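Local coordinates for methyltransferase domain-containing protein (Pyrococcus horikoshii, PDB 1VE3) that binds S-adenosylmethionine and is probably a methyltransferase, although the substrate it would methylate is not known, at residues 23-28 against 50-55; 30-35 against 219-224; 37-42 against 57-62; 102-107 against 129-134. All blocks are in the same frame, centred on the assembly; numbering follows the deposited sequence.

Contact 1 of 4, residues 23-28 against 50-55; sequences SRIETL and GGFSFL. With SAM (S-adenosylmethionine), chain C.
R24 meets F52 where helix 19-34 passes helix 51-58, the first helix of the Rossmann-like methyltransferase fold after its opening strand; G50, at the N-cap, closes the glycine-rich turn that leads into it, and G51 begins the helix. The short axes cross at -46° and come within 10.7 Å. The R24 chain bends at chi3 (56°), which turns NE toward the pocket. Its NH2 lies at the edge of the F52 ring, 3.8 Å from F52 CE2, while the same CE2 sits over one face of the guanidinium. NH2 also hydrogen-bonds OXT of the S-adenosylmethionine carboxylate; the modelled R24 NH2 to OXT length of 2.4 Å is very short and its exact value doubtful. D111 forms a salt bridge with the same NH2 and Y21 makes a cation-pi contact with the group, so the arginine charge is held from the protein as well as by the ligand. Next along the helix, I25 divides its branches. CG1 lies over the face of the F52 ring as a CH-pi contact, 4.2 Å from the centroid and 20° off the normal, displaced toward the rim. I25 CG2 packs on L55 CD2 at 3.8 Å, and I25 CD1 stands 4.1 Å from the carbonyl G51 O. F52 thus has an aliphatic branch over its face and a ligand-binding arginine at its edge; I108 and I110 of strand 104-110 also touch it. L28 completes the helix side, its side chain about perpendicular to F52, with L28 CD1 3.9 Å from F52 CZ.

Contact 2 of 4, residues 30-35 against 219-224; sequences PLLMKY and SYLTVY
The C-terminal part of helix 19-34 and the adjoining Y35 pack L31, L32 and Y35 onto L221 and V223 of strand 219-226, the antiparallel seventh strand of the class I methyltransferase sheet, whose strand order is 3-2-1-4-5-7-6. No hydrogen bond crosses the contact; it is made by apolar groups from alternate residues of the strand. L221 holds CG anti to its backbone N (chi1 176°), directed to the helix side. Its methyls have different partners. CD2 is pressed against the helix, with L221 CD2 only 3.4 Å from L31 CB, tighter than usual van der Waals contact. CD1 faces L32, at 4.2 Å from L32 CD2. L32 and L221 also both rest on I139 of the adjoining strand 136-143, so the leucines share an apolar neighbour on the next strand. Y35 has CG anti to its carbonyl carbon (chi1 -61°), and the ring lies against V223. V223 CG2 sits over one face, 3.8 Å from the Y35 ring centroid and 26° off the normal, a CH-pi contact offset toward the rim. On the opposite face K34 CG stands over the ring centre, 4.0 Å above the plane of Y35, which leaves the ring sandwiched between two aliphatic groups. The polar ends turn to strand 207-215: Y35 OH is hydrogen-bonded to E213, which also forms a salt bridge with K34 NZ. At the edge of the same ring, near its plane, L221 CD2 approaches Y35 CD2 to 4.4 Å.

Contact 3 of 4, residues 37-42 against 57-62; sequences KKRGKV and EDYGFE
A bend at chi2 of R39 (-53°) swings CD over one face of the F61 ring. The result is a CH-pi contact, R39 CD lying 3.7 Å from the F61 ring centroid, and it is this contact that carries the pair. Beyond it the guanidinium is turned 89° to the ring plane, but in the model it comes too close to the F61 rim for that detail to be trusted. Y59 O covers one guanidinium face and K37 O the other; R39 NE is 3.1 Å from Y59 O, but the angle is too poor for a hydrogen bond. On the strand side V42 CG2 packs on F61 CD1 at 3.5 Å. The two segments join here as the parallel strand pair of a beta-alpha-beta crossover, 41-45 and 62-67 with helix 51-58 between, K41 bridging to E62. E62 N donates to G40 O at 3.1 Å, and V42 N gives E62 O a shorter, straighter bond (2.8 Å, 173°). The helix ends in a Schellman motif with G60 at C-prime, G60 N bonding E57 O and F61 N bonding L56 O. K41 and E62 extend on the same face of the sheet, with K41 NZ 4.1 Å from E62 OE1, beyond a salt bridge. Backbone hydrogen bonds and the F61 packing thus join the two segments at this end of the crossover, while the opposite charges of K41 and E62 probably add only a mild attraction.

Contact 4 of 4, residues 102-107 against 129-134; sequences KTFDYV and RRVLKP
K133, extended beyond CG, runs past F104 O to D105, where K133 NZ and D105 OD1 form a salt bridge of 3.3 Å, its hydrogen bond weak; D105 OD2 is taken by K41 N. K102 follows a different course: its chain crosses P134 at about a right angle, K102 CE 3.7 Å from P134 CD, and the bend at chi4 (51°) sets NZ on a water that in turn donates to R130 O. K102 N reaches R130 O directly as well. L132 has CG anti to its backbone N, and its CD1 presses on V107 CG2 at 3.4 Å, a tight fit. V131 and F104 lie side by side, pointing the same way, with F104 CD2 4.0 Å from V131 CB; T103 CG2 covers a face of the ring. V131 O is gripped twice, by F104 N at 2.8 Å and by T103 N at 2.7 Å, the latter from above the carbonyl plane. K133 N bonds back to F104 O, making F104 and L132 a parallel bridge. Strand 104-110 runs between strands 41-45 and 136-143, and helix 118-131 is the crossover helix that leads on toward strand 136-143, with V107 and L132 both touching F138.

Contact 1 and contact 2 share helix 19-34, their centres 13 Å apart, and touch through F52 and L32: the middle of the helix faces the ligand, its C-terminal part the antiparallel strand. Contact 1 and contact 3 both use helix 51-58 and alternate along the chain. Contacts 3 and 4, 14 Å between centres, follow in sequence and sit on neighbouring strands 41-45 and 104-110, where K38 O probably hydrogen-bonds Y106 OH. The two segments of contact 2 enclose both of these in sequence, pairing helix 19-34 with the last strand, 219-226. Contacts 2, 3 and 4 thus reach one mixed sheet, while contact 1 brings R24, which binds the ligand, and F52, which lines its pocket.

Contact 1 of 4, residues 23-28 against 50-55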
# COMPACT_ATOMS: atom_id res chain seq x y z
N SER A 23 -1.92 -1.11 0.72
CA SER A 23 -3.21 -0.53 0.38
C SER A 23 -4.33 -1.53 0.64
O SER A 23 -5.38 -1.18 1.18
CB SER A 23 -3.22 -0.11 -1.09
OG SER A 23 -4.52 0.31 -1.48
N ARG A 24 -4.10 -2.78 0.25
CA ARG A 24 -5.09 -3.84 0.44
C ARG A 24 -5.31 -4.11 1.93
O ARG A 24 -6.44 -4.25 2.38
CB ARG A 24 -4.62 -5.11 -0.26
CG ARG A 24 -4.48 -4.96 -1.78
CD ARG A 24 -3.75 -6.15 -2.36
NE ARG A 24 -4.42 -7.39 -2.01
CZ ARG A 24 -3.84 -8.42 -1.41
NH1 ARG A 24 -2.55 -8.40 -1.09
NH2 ARG A 24 -4.57 -9.48 -1.12
N ILE A 25 -4.22 -4.17 2.68
CA ILE A 25 -4.31 -4.41 4.11
C ILE A 25 -5.09 -3.31 4.82
O ILE A 25 -6.07 -3.57 5.52
CB ILE A 25 -2.89 -4.53 4.75
CG1 ILE A 25 -2.24 -5.84 4.32
CG2 ILE A 25 -2.98 -4.44 6.26
CD1 ILE A 25 -0.85 -6.05 4.86
N GLU A 26 -4.66 -2.06 4.63
CA GLU A 26 -5.31 -0.94 5.29
C GLU A 26 -6.76 -0.73 4.86
O GLU A 26 -7.54 -0.09 5.58
CB GLU A 26 -4.48 0.33 5.07
CG GLU A 26 -3.02 0.14 5.48
CD GLU A 26 -2.20 1.41 5.42
OE1 GLU A 26 -2.33 2.16 4.42
OE2 GLU A 26 -1.42 1.66 6.37
N THR A 27 -7.14 -1.25 3.70
CA THR A 27 -8.52 -1.10 3.26
C THR A 27 -9.40 -2.11 3.99
O THR A 27 -10.48 -1.78 4.46
CB THR A 27 -8.64 -1.31 1.73
OG1 THR A 27 -8.05 -0.19 1.05
CG2 THR A 27 -10.11 -1.42 1.32
N LEU A 28 -8.91 -3.34 4.12
CA LEU A 28 -9.66 -4.40 4.78
C LEU A 28 -9.54 -4.41 6.30
O LEU A 28 -10.48 -4.79 7.00
CB LEU A 28 -9.25 -5.77 4.23
CG LEU A 28 -9.59 -6.00 2.76
CD1 LEU A 28 -9.16 -7.39 2.33
CD2 LEU A 28 -11.09 -5.83 2.57
N GLY A 50 1.49 -14.26 3.39
CA GLY A 50 1.17 -14.09 4.80
C GLY A 50 0.89 -12.70 5.34
O GLY A 50 0.80 -12.52 6.56
N GLY A 51 0.73 -11.71 4.46
CA GLY A 51 0.46 -10.37 4.93
C GLY A 51 -0.69 -10.22 5.91
O GLY A 51 -0.56 -9.56 6.95
N PHE A 52 -1.84 -10.82 5.60
CA PHE A 52 -2.99 -10.69 6.50
C PHE A 52 -2.83 -11.53 7.76
O PHE A 52 -3.52 -11.30 8.75
CB PHE A 52 -4.28 -11.03 5.75
CG PHE A 52 -4.72 -9.95 4.81
CD1 PHE A 52 -5.45 -8.86 5.28
CD2 PHE A 52 -4.35 -9.98 3.47
CE1 PHE A 52 -5.79 -7.81 4.43
CE2 PHE A 52 -4.69 -8.93 2.61
CZ PHE A 52 -5.41 -7.85 3.09
N SER A 53 -1.93 -12.49 7.72
CA SER A 53 -1.69 -13.32 8.89
C SER A 53 -0.99 -12.45 9.94
O SER A 53 -1.46 -12.33 11.07
CB SER A 53 -0.82 -14.52 8.52
OG SER A 53 -1.52 -15.41 7.68
N PHE A 54 0.13 -11.85 9.56
CA PHE A 54 0.88 -10.99 10.46
C PHE A 54 -0.02 -9.91 11.03
O PHE A 54 0.06 -9.57 12.21
CB PHE A 54 2.07 -10.36 9.73
CG PHE A 54 2.98 -11.36 9.09
CD1 PHE A 54 3.45 -12.45 9.83
CD2 PHE A 54 3.35 -11.26 7.75
CE1 PHE A 54 4.25 -13.42 9.24
CE2 PHE A 54 4.15 -12.22 7.15
CZ PHE A 54 4.60 -13.31 7.90
N LEU A 55 -0.90 -9.36 10.20
CA LEU A 55 -1.82 -8.33 10.67
C LEU A 55 -2.69 -8.85 11.81
O LEU A 55 -2.83 -8.20 12.85
CB LEU A 55 -2.72 -7.85 9.53
CG LEU A 55 -3.80 -6.87 9.96
CD1 LEU A 55 -3.15 -5.59 10.44
CD2 LEU A 55 -4.74 -6.59 8.79
N SAM C . -4.91 -14.27 0.59
CA SAM C . -3.77 -13.77 -0.22
C SAM C . -3.63 -12.27 -0.03
O SAM C . -2.49 -11.79 0.04
OXT SAM C . -4.72 -11.62 0.04
CB SAM C . -4.06 -14.07 -1.66
CG SAM C . -2.87 -14.17 -2.48
SD SAM C . -3.20 -14.52 -4.25
CE SAM C . -4.10 -13.22 -4.83
C5' SAM C . -4.10 -16.08 -4.26
C4' SAM C . -3.36 -17.36 -3.61
O4' SAM C . -4.26 -18.53 -3.70
C3' SAM C . -2.14 -17.83 -4.39
O3' SAM C . -1.10 -17.48 -3.36
C2' SAM C . -2.13 -19.31 -4.51
O2' SAM C . -0.99 -20.10 -4.32
C1' SAM C . -3.40 -19.64 -3.64
N9 SAM C . -4.09 -20.86 -4.08
C8 SAM C . -4.57 -21.27 -5.33
N7 SAM C . -5.13 -22.45 -5.32
C5 SAM C . -5.04 -22.86 -4.02
C6 SAM C . -5.45 -24.06 -3.30
N6 SAM C . -6.08 -25.08 -3.90
N1 SAM C . -5.18 -24.16 -1.92
C2 SAM C . -4.54 -23.14 -1.27
N3 SAM C . -4.11 -21.98 -1.85
C4 SAM C . -4.39 -21.89 -3.23

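Contact 2 of 4, residues 30-35 against 219-224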
# COMPACT_ATOMS: atom_id res chain seq x y z
N PRO A 30 -9.84 -2.34 8.91
CA PRO A 30 -10.97 -1.85 9.71
C PRO A 30 -12.22 -2.72 9.60
O PRO A 30 -12.97 -2.88 10.57
CB PRO A 30 -11.18 -0.44 9.18
CG PRO A 30 -10.79 -0.57 7.74
CD PRO A 30 -9.52 -1.38 7.84
N LEU A 31 -12.45 -3.28 8.42
CA LEU A 31 -13.62 -4.12 8.20
C LEU A 31 -13.46 -5.47 8.91
O LEU A 31 -14.42 -6.02 9.43
CB LEU A 31 -13.82 -4.33 6.70
CG LEU A 31 -13.90 -3.05 5.87
CD1 LEU A 31 -14.17 -3.40 4.42
CD2 LEU A 31 -15.01 -2.15 6.41
N LEU A 32 -12.23 -5.98 8.93
CA LEU A 32 -11.95 -7.26 9.57
C LEU A 32 -12.10 -7.17 11.09
O LEU A 32 -12.49 -8.14 11.74
CB LEU A 32 -10.55 -7.74 9.21
CG LEU A 32 -10.33 -8.18 7.76
CD1 LEU A 32 -8.89 -8.63 7.56
CD2 LEU A 32 -11.29 -9.31 7.41
N MSE A 33 -11.79 -6.01 11.65
CA MSE A 33 -11.91 -5.84 13.09
C MSE A 33 -13.35 -5.60 13.50
O MSE A 33 -13.72 -5.84 14.65
CB MSE A 33 -11.02 -4.69 13.55
CG MSE A 33 -9.54 -4.99 13.36
SE MSE A 33 -9.12 -6.82 13.90
CE MSE A 33 -9.00 -7.64 12.16
N LYS A 34 -14.17 -5.14 12.56
CA LYS A 34 -15.57 -4.88 12.83
C LYS A 34 -16.32 -6.19 13.06
O LYS A 34 -17.39 -6.20 13.65
CB LYS A 34 -16.19 -4.12 11.66
CG LYS A 34 -17.67 -3.81 11.81
CD LYS A 34 -18.15 -2.92 10.67
CE LYS A 34 -19.63 -2.62 10.77
NZ LYS A 34 -20.07 -1.67 9.71
N TYR A 35 -15.74 -7.29 12.59
CA TYR A 35 -16.38 -8.59 12.73
C TYR A 35 -15.51 -9.63 13.42
O TYR A 35 -15.86 -10.81 13.49
CB TYR A 35 -16.82 -9.10 11.36
CG TYR A 35 -17.82 -8.19 10.68
CD1 TYR A 35 -19.08 -7.98 11.22
CD2 TYR A 35 -17.50 -7.53 9.49
CE1 TYR A 35 -20.00 -7.14 10.60
CE2 TYR A 35 -18.41 -6.69 8.87
CZ TYR A 35 -19.66 -6.50 9.43
OH TYR A 35 -20.57 -5.68 8.81
N SER A 219 -16.48 -4.86 -5.22
CA SER A 219 -15.87 -5.85 -4.33
C SER A 219 -16.71 -6.00 -3.07
O SER A 219 -17.41 -5.07 -2.66
CB SER A 219 -14.44 -5.44 -3.99
OG SER A 219 -13.62 -5.54 -5.14
N TYR A 220 -16.63 -7.18 -2.46
CA TYR A 220 -17.42 -7.46 -1.26
C TYR A 220 -16.71 -8.21 -0.16
O TYR A 220 -15.93 -9.13 -0.41
CB TYR A 220 -18.65 -8.28 -1.63
CG TYR A 220 -19.53 -7.62 -2.65
CD1 TYR A 220 -20.53 -6.73 -2.26
CD2 TYR A 220 -19.33 -7.83 -4.01
CE1 TYR A 220 -21.30 -6.07 -3.21
CE2 TYR A 220 -20.08 -7.18 -4.95
CZ TYR A 220 -21.06 -6.30 -4.55
OH TYR A 220 -21.80 -5.64 -5.51
N LEU A 221 -16.98 -7.80 1.08
CA LEU A 221 -16.44 -8.46 2.25
C LEU A 221 -17.68 -9.11 2.84
O LEU A 221 -18.62 -8.41 3.21
CB LEU A 221 -15.86 -7.47 3.25
CG LEU A 221 -15.39 -8.17 4.52
CD1 LEU A 221 -14.05 -8.84 4.26
CD2 LEU A 221 -15.28 -7.18 5.65
N THR A 222 -17.69 -10.44 2.91
CA THR A 222 -18.85 -11.14 3.45
C THR A 222 -18.53 -11.95 4.70
O THR A 222 -17.48 -12.59 4.78
CB THR A 222 -19.45 -12.10 2.40
OG1 THR A 222 -19.80 -11.37 1.22
CG2 THR A 222 -20.70 -12.76 2.96
N VAL A 223 -19.43 -11.91 5.67
CA VAL A 223 -19.24 -12.66 6.91
C VAL A 223 -20.26 -13.80 6.95
O VAL A 223 -21.47 -13.57 6.92
CB VAL A 223 -19.41 -11.74 8.15
CG1 VAL A 223 -19.21 -12.54 9.43
CG2 VAL A 223 -18.39 -10.60 8.08
N TYR A 224 -19.77 -15.03 7.03
CA TYR A 224 -20.63 -16.21 7.04
C TYR A 224 -20.54 -17.04 8.32
O TYR A 224 -19.50 -17.09 8.97
CB TYR A 224 -20.28 -17.12 5.85
CG TYR A 224 -20.76 -16.62 4.50
CD1 TYR A 224 -22.12 -16.56 4.20
CD2 TYR A 224 -19.85 -16.24 3.52
CE1 TYR A 224 -22.57 -16.12 2.96
CE2 TYR A 224 -20.29 -15.80 2.27
CZ TYR A 224 -21.64 -15.75 2.00
OH TYR A 224 -22.09 -15.33 0.77

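Contact 3 of 4, residues 37-42 against 57-62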
# COMPACT_ATOMS: atom_id res chain seq x y z
N LYS A 37 -14.09 -9.08 16.70
CA LYS A 37 -13.88 -8.51 18.02
C LYS A 37 -13.33 -9.55 18.98
O LYS A 37 -12.37 -9.28 19.71
CB LYS A 37 -15.19 -7.92 18.55
CG LYS A 37 -15.67 -6.71 17.75
CD LYS A 37 -16.97 -6.16 18.32
CE LYS A 37 -17.36 -4.84 17.65
NZ LYS A 37 -17.56 -4.97 16.18
N LYS A 38 -13.91 -10.75 18.98
CA LYS A 38 -13.43 -11.81 19.86
C LYS A 38 -12.23 -12.53 19.25
O LYS A 38 -12.32 -13.07 18.15
CB LYS A 38 -14.54 -12.83 20.13
CG LYS A 38 -14.13 -13.93 21.10
CD LYS A 38 -15.30 -14.83 21.48
CE LYS A 38 -14.93 -15.74 22.64
NZ LYS A 38 -16.06 -16.60 23.10
N ARG A 39 -11.11 -12.53 19.96
CA ARG A 39 -9.91 -13.18 19.47
C ARG A 39 -10.13 -14.68 19.46
O ARG A 39 -11.01 -15.18 20.16
CB ARG A 39 -8.70 -12.84 20.35
CG ARG A 39 -8.53 -11.35 20.63
CD ARG A 39 -8.53 -10.54 19.36
NE ARG A 39 -8.53 -9.10 19.63
CZ ARG A 39 -8.72 -8.16 18.71
NH1 ARG A 39 -8.90 -8.50 17.44
NH2 ARG A 39 -8.72 -6.88 19.05
N GLY A 40 -9.33 -15.39 18.67
CA GLY A 40 -9.45 -16.83 18.59
C GLY A 40 -8.46 -17.45 17.63
O GLY A 40 -7.45 -16.84 17.27
N LYS A 41 -8.75 -18.67 17.19
CA LYS A 41 -7.88 -19.38 16.26
C LYS A 41 -8.31 -19.07 14.82
O LYS A 41 -9.45 -19.35 14.43
CB LYS A 41 -7.97 -20.88 16.53
CG LYS A 41 -6.81 -21.69 16.01
CD LYS A 41 -6.77 -23.04 16.72
CE LYS A 41 -5.52 -23.83 16.35
NZ LYS A 41 -5.36 -25.01 17.24
N VAL A 42 -7.40 -18.48 14.04
CA VAL A 42 -7.72 -18.11 12.67
C VAL A 42 -6.96 -18.90 11.60
O VAL A 42 -5.79 -19.23 11.77
CB VAL A 42 -7.42 -16.61 12.43
CG1 VAL A 42 -7.91 -16.20 11.04
CG2 VAL A 42 -8.09 -15.77 13.50
N GLU A 57 -2.15 -11.55 13.66
CA GLU A 57 -1.28 -11.96 14.76
C GLU A 57 -0.96 -10.78 15.68
O GLU A 57 -0.85 -10.95 16.89
CB GLU A 57 0.03 -12.53 14.22
CG GLU A 57 1.03 -12.87 15.32
CD GLU A 57 2.43 -13.09 14.78
OE1 GLU A 57 2.96 -12.16 14.13
OE2 GLU A 57 2.99 -14.18 15.01
N ASP A 58 -0.82 -9.58 15.11
CA ASP A 58 -0.51 -8.40 15.91
C ASP A 58 -1.73 -7.91 16.67
O ASP A 58 -1.61 -7.16 17.64
CB ASP A 58 0.02 -7.27 15.02
CG ASP A 58 1.24 -7.68 14.23
OD1 ASP A 58 2.00 -8.55 14.70
OD2 ASP A 58 1.45 -7.12 13.13
N TYR A 59 -2.91 -8.33 16.23
CA TYR A 59 -4.15 -7.94 16.89
C TYR A 59 -4.52 -8.94 17.98
O TYR A 59 -5.60 -8.87 18.56
CB TYR A 59 -5.28 -7.84 15.86
CG TYR A 59 -5.42 -6.46 15.26
CD1 TYR A 59 -5.96 -5.41 16.00
CD2 TYR A 59 -5.03 -6.21 13.95
CE1 TYR A 59 -6.11 -4.14 15.44
CE2 TYR A 59 -5.17 -4.95 13.38
CZ TYR A 59 -5.71 -3.92 14.14
OH TYR A 59 -5.88 -2.67 13.57
N GLY A 60 -3.61 -9.87 18.24
CA GLY A 60 -3.84 -10.86 19.27
C GLY A 60 -4.62 -12.09 18.83
O GLY A 60 -5.50 -12.56 19.56
N PHE A 61 -4.30 -12.62 17.66
CA PHE A 61 -4.96 -13.82 17.15
C PHE A 61 -3.95 -14.94 16.97
O PHE A 61 -2.77 -14.68 16.70
CB PHE A 61 -5.63 -13.54 15.80
CG PHE A 61 -6.92 -12.79 15.89
CD1 PHE A 61 -8.11 -13.47 16.15
CD2 PHE A 61 -6.96 -11.41 15.73
CE1 PHE A 61 -9.31 -12.79 16.23
CE2 PHE A 61 -8.16 -10.72 15.81
CZ PHE A 61 -9.34 -11.41 16.06
N GLU A 62 -4.40 -16.17 17.14
CA GLU A 62 -3.54 -17.34 16.95
C GLU A 62 -3.73 -17.68 15.48
O GLU A 62 -4.80 -18.16 15.08
CB GLU A 62 -4.02 -18.49 17.85
CG GLU A 62 -3.16 -19.73 17.78
CD GLU A 62 -3.67 -20.84 18.67
OE1 GLU A 62 -3.07 -21.94 18.66
OE2 GLU A 62 -4.66 -20.62 19.39

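Contact 4 of 4, residues 102-107 against 129-134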
# COMPACT_ATOMS: atom_id res chain seq x y z
N LYS A 102 -14.11 -28.71 13.20
CA LYS A 102 -14.31 -27.68 14.21
C LYS A 102 -13.00 -27.26 14.88
O LYS A 102 -12.90 -27.24 16.10
CB LYS A 102 -15.28 -28.19 15.27
CG LYS A 102 -16.66 -28.53 14.73
CD LYS A 102 -17.51 -29.22 15.78
CE LYS A 102 -18.95 -29.35 15.31
NZ LYS A 102 -19.02 -29.97 13.97
N THR A 103 -12.01 -26.91 14.08
CA THR A 103 -10.72 -26.50 14.62
C THR A 103 -10.57 -24.98 14.73
O THR A 103 -9.87 -24.50 15.62
CB THR A 103 -9.56 -27.03 13.75
OG1 THR A 103 -9.46 -28.45 13.92
CG2 THR A 103 -8.24 -26.37 14.14
N PHE A 104 -11.24 -24.23 13.87
CA PHE A 104 -11.09 -22.77 13.89
C PHE A 104 -12.27 -21.92 14.32
O PHE A 104 -13.43 -22.33 14.23
CB PHE A 104 -10.62 -22.31 12.51
CG PHE A 104 -9.33 -22.95 12.07
CD1 PHE A 104 -8.10 -22.42 12.47
CD2 PHE A 104 -9.35 -24.11 11.30
CE1 PHE A 104 -6.90 -23.04 12.10
CE2 PHE A 104 -8.15 -24.74 10.93
CZ PHE A 104 -6.93 -24.20 11.33
N ASP A 105 -11.95 -20.72 14.81
CA ASP A 105 -12.95 -19.75 15.22
C ASP A 105 -13.19 -18.82 14.04
O ASP A 105 -14.26 -18.22 13.90
CB ASP A 105 -12.44 -18.91 16.40
CG ASP A 105 -12.29 -19.72 17.67
OD1 ASP A 105 -13.33 -20.21 18.19
OD2 ASP A 105 -11.13 -19.86 18.14
N TYR A 106 -12.17 -18.70 13.19
CA TYR A 106 -12.22 -17.86 12.00
C TYR A 106 -11.43 -18.48 10.86
O TYR A 106 -10.44 -19.19 11.08
CB TYR A 106 -11.62 -16.47 12.24
CG TYR A 106 -12.29 -15.62 13.28
CD1 TYR A 106 -11.84 -15.61 14.59
CD2 TYR A 106 -13.35 -14.78 12.94
CE1 TYR A 106 -12.42 -14.79 15.55
CE2 TYR A 106 -13.94 -13.95 13.89
CZ TYR A 106 -13.47 -13.97 15.20
OH TYR A 106 -14.04 -13.15 16.15
N VAL A 107 -11.87 -18.18 9.65
CA VAL A 107 -11.22 -18.63 8.44
C VAL A 107 -11.37 -17.46 7.49
O VAL A 107 -12.49 -17.08 7.15
CB VAL A 107 -11.92 -19.86 7.83
CG1 VAL A 107 -11.38 -20.14 6.44
CG2 VAL A 107 -11.72 -21.07 8.73
N ARG A 129 -16.47 -25.02 6.07
CA ARG A 129 -17.52 -25.26 7.03
C ARG A 129 -17.10 -26.35 8.02
O ARG A 129 -17.33 -26.22 9.21
CB ARG A 129 -18.81 -25.69 6.33
CG ARG A 129 -19.88 -26.17 7.30
CD ARG A 129 -21.13 -26.63 6.59
NE ARG A 129 -22.02 -27.34 7.50
CZ ARG A 129 -21.71 -28.49 8.10
NH1 ARG A 129 -20.53 -29.06 7.87
NH2 ARG A 129 -22.57 -29.06 8.92
N ARG A 130 -16.45 -27.39 7.51
CA ARG A 130 -16.02 -28.51 8.33
C ARG A 130 -15.00 -28.18 9.42
O ARG A 130 -15.15 -28.60 10.57
CB ARG A 130 -15.46 -29.63 7.45
CG ARG A 130 -14.96 -30.84 8.24
CD ARG A 130 -14.45 -31.94 7.33
NE ARG A 130 -13.12 -31.66 6.78
CZ ARG A 130 -12.03 -31.49 7.52
NH1 ARG A 130 -12.10 -31.57 8.84
NH2 ARG A 130 -10.86 -31.24 6.94
N VAL A 131 -13.95 -27.44 9.05
CA VAL A 131 -12.89 -27.07 10.00
C VAL A 131 -13.27 -25.88 10.88
O VAL A 131 -12.54 -25.51 11.80
CB VAL A 131 -11.59 -26.74 9.25
CG1 VAL A 131 -11.16 -27.93 8.40
CG2 VAL A 131 -11.78 -25.50 8.39
N LEU A 132 -14.42 -25.28 10.60
CA LEU A 132 -14.88 -24.14 11.36
C LEU A 132 -15.76 -24.59 12.53
O LEU A 132 -16.58 -25.50 12.39
CB LEU A 132 -15.67 -23.22 10.44
CG LEU A 132 -15.78 -21.73 10.74
CD1 LEU A 132 -14.40 -21.13 10.89
CD2 LEU A 132 -16.55 -21.05 9.62
N LYS A 133 -15.58 -23.97 13.69
CA LYS A 133 -16.40 -24.30 14.84
C LYS A 133 -17.80 -23.75 14.55
O LYS A 133 -17.93 -22.70 13.92
CB LYS A 133 -15.87 -23.63 16.11
CG LYS A 133 -14.54 -24.15 16.62
CD LYS A 133 -14.17 -23.45 17.92
CE LYS A 133 -12.79 -23.85 18.40
NZ LYS A 133 -12.35 -23.02 19.56
N PRO A 134 -18.85 -24.45 15.00
CA PRO A 134 -20.20 -23.94 14.74
C PRO A 134 -20.38 -22.48 15.15
O PRO A 134 -21.18 -21.75 14.57
CB PRO A 134 -21.10 -24.91 15.53
CG PRO A 134 -20.17 -25.46 16.61
CD PRO A 134 -18.88 -25.65 15.86
O HOH W 1 -18.00 -29.41 11.19